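Local coordinates for protein extracellular ligand-binding receptor (Rhodopseudomonas palustris, PDB 4F06) that probably serves as the solute-binding component of an ABC transporter, capturing lignin-derived benzoate derivatives such as p-hydroxybenzoic acid for uptake, at residues P83-V88 with M102-S107. Numbering follows the deposited sequence.
Sequences PNAMAV and MNAATS. With PHB (p-hydroxybenzoic acid), chain B.
Ala104 and Ala85 meet methyl to methyl, CB to CB at 3.9 Å, where the loop 102-107 passes alongside helix 82-88. Asn103, one residue earlier, turns to the ligand: with CG anti to the backbone N, its ND2 lies 3.4 Å from C6 of p-hydroxybenzoic acid, and the same amide nitrogen is hydrogen-bonded to the carbonyl oxygen of Tyr80. Ala104 has the helix on its CB and the ligand near its CA, which is 3.4 Å from carboxyl O1'. Both segments follow neighbouring parallel strands, 75-78 and 99-101, of one lobe of the periplasmic binding protein fold; the turn after strand 75-78, just ahead of 83-88, and the bend at Asn103 to Ala105 both line the ligand pocket at the C-terminal ends of these strands. Ala105 gives the ligand one hydrogen bond, its backbone N donating to O1' of p-hydroxybenzoic acid at 3.0 Å with an N-H...O angle of 157°. Its CB rests 3.9 Å from ring atom C2 of the ligand. At Thr106 the loop meets the helix again: CG2, set anti to the backbone N (chi1 -66° for OG1), touches CE of selenomethionine Met86 at 4.0 Å, the two side chains crossing at about a right angle. The hydroxyl of Thr106 is hydrogen-bonded to that of Thr82, which also bonds to the ligand.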
loop_
_atom_site.group_PDB
_atom_site.type_symbol
_atom_site.label_atom_id
_atom_site.label_comp_id
_atom_site.label_asym_id
_atom_site.label_seq_id
_atom_site.Cartn_x
_atom_site.Cartn_y
_atom_site.Cartn_z
ATOM N N PRO A 83 11.735 3.893 -3.540
ATOM C CA PRO A 83 12.846 4.605 -4.192
ATOM C C PRO A 83 12.420 5.361 -5.428
ATOM O O PRO A 83 13.030 6.356 -5.799
ATOM C CB PRO A 83 13.888 3.489 -4.492
ATOM C CG PRO A 83 13.106 2.191 -4.348
ATOM C CD PRO A 83 12.101 2.488 -3.262
ATOM N N ASN A 84 11.398 4.880 -6.108
ATOM C CA ASN A 84 10.888 5.585 -7.281
ATOM C C ASN A 84 10.138 6.838 -6.905
ATOM O O ASN A 84 10.357 7.909 -7.496
ATOM C CB ASN A 84 10.045 4.630 -8.132
ATOM C CG ASN A 84 10.876 3.489 -8.693
ATOM O OD1 ASN A 84 12.120 3.615 -8.884
ATOM N ND2 ASN A 84 10.209 2.382 -9.042
ATOM N N ALA A 85 9.305 6.760 -5.860
ATOM C CA ALA A 85 8.646 7.965 -5.351
ATOM C C ALA A 85 9.674 8.986 -4.842
ATOM O O ALA A 85 9.523 10.200 -5.071
ATOM C CB ALA A 85 7.705 7.624 -4.222
HETATM N N MSE A 86 10.727 8.517 -4.178
HETATM C CA MSE A 86 11.761 9.442 -3.720
HETATM C C MSE A 86 12.468 10.174 -4.834
HETATM O O MSE A 86 12.872 11.326 -4.650
HETATM C CB MSE A 86 12.789 8.689 -2.868
HETATM C CG MSE A 86 12.281 8.083 -1.561
HETATM SE SE MSE A 86 11.832 9.420 -0.282
HETATM C CE MSE A 86 11.712 8.213 1.276
ATOM N N ALA A 87 12.632 9.524 -5.977
ATOM C CA ALA A 87 13.297 10.147 -7.121
ATOM C C ALA A 87 12.443 11.250 -7.736
ATOM O O ALA A 87 12.978 12.242 -8.230
ATOM C CB ALA A 87 13.623 9.071 -8.160
ATOM N N VAL A 88 11.128 11.085 -7.702
ATOM C CA VAL A 88 10.217 12.042 -8.347
ATOM C C VAL A 88 9.921 13.234 -7.413
ATOM O O VAL A 88 9.792 14.364 -7.874
ATOM C CB VAL A 88 8.910 11.329 -8.772
ATOM C CG1 VAL A 88 7.914 12.335 -9.317
ATOM C CG2 VAL A 88 9.243 10.280 -9.816
HETATM N N MSE A 102 0.051 6.433 -4.603
HETATM C CA MSE A 102 -0.957 5.399 -4.517
HETATM C C MSE A 102 -0.411 4.068 -4.039
HETATM O O MSE A 102 -1.138 3.068 -4.036
HETATM C CB MSE A 102 -1.668 5.231 -5.837
HETATM C CG MSE A 102 -2.469 6.437 -6.299
HETATM SE SE MSE A 102 -2.970 6.278 -8.187
HETATM C CE MSE A 102 -4.234 7.744 -8.296
ATOM N N ASN A 103 0.853 4.018 -3.635
ATOM C CA ASN A 103 1.340 2.837 -2.921
ATOM C C ASN A 103 2.520 3.164 -2.004
ATOM O O ASN A 103 2.422 2.980 -0.771
ATOM C CB ASN A 103 1.718 1.648 -3.828
ATOM C CG ASN A 103 1.956 0.409 -3.009
ATOM O OD1 ASN A 103 1.001 -0.182 -2.483
ATOM N ND2 ASN A 103 3.220 0.026 -2.826
ATOM N N ALA A 104 3.649 3.607 -2.582
ATOM C CA ALA A 104 4.940 3.706 -1.844
ATOM C C ALA A 104 4.685 4.198 -0.426
ATOM O O ALA A 104 4.108 5.287 -0.212
ATOM C CB ALA A 104 5.822 4.674 -2.582
ATOM N N ALA A 105 5.188 3.447 0.572
ATOM C CA ALA A 105 4.595 3.459 1.916
ATOM C C ALA A 105 5.615 3.909 2.984
ATOM O O ALA A 105 5.337 3.828 4.189
ATOM C CB ALA A 105 4.070 2.072 2.241
ATOM N N THR A 106 6.805 4.382 2.600
ATOM C CA THR A 106 7.809 4.829 3.604
ATOM C C THR A 106 7.308 6.180 4.158
ATOM O O THR A 106 6.911 7.092 3.407
ATOM C CB THR A 106 9.183 4.920 2.940
ATOM O OG1 THR A 106 9.559 3.583 2.570
ATOM C CG2 THR A 106 10.264 5.489 3.880
ATOM N N SER A 107 7.368 6.324 5.485
ATOM C CA SER A 107 6.742 7.507 6.121
ATOM C C SER A 107 7.294 8.811 5.573
ATOM O O SER A 107 6.527 9.730 5.304
ATOM C CB SER A 107 6.942 7.476 7.645
ATOM O OG SER A 107 6.129 6.500 8.258
HETATM C "C1'" PHB B . 7.250 0.413 -1.187
HETATM O "O1'" PHB B . 7.059 1.419 -0.490
HETATM O "O2'" PHB B . 8.295 0.263 -1.909
HETATM C C1 PHB B . 6.236 -0.685 -1.122
HETATM C C2 PHB B . 5.423 -0.833 0.018
HETATM C C3 PHB B . 4.526 -1.871 0.101
HETATM C C4 PHB B . 4.437 -2.801 -0.913
HETATM C C5 PHB B . 5.232 -2.678 -2.034
HETATM C C6 PHB B . 6.145 -1.637 -2.150
HETATM O O4 PHB B . 3.610 -3.863 -0.855
#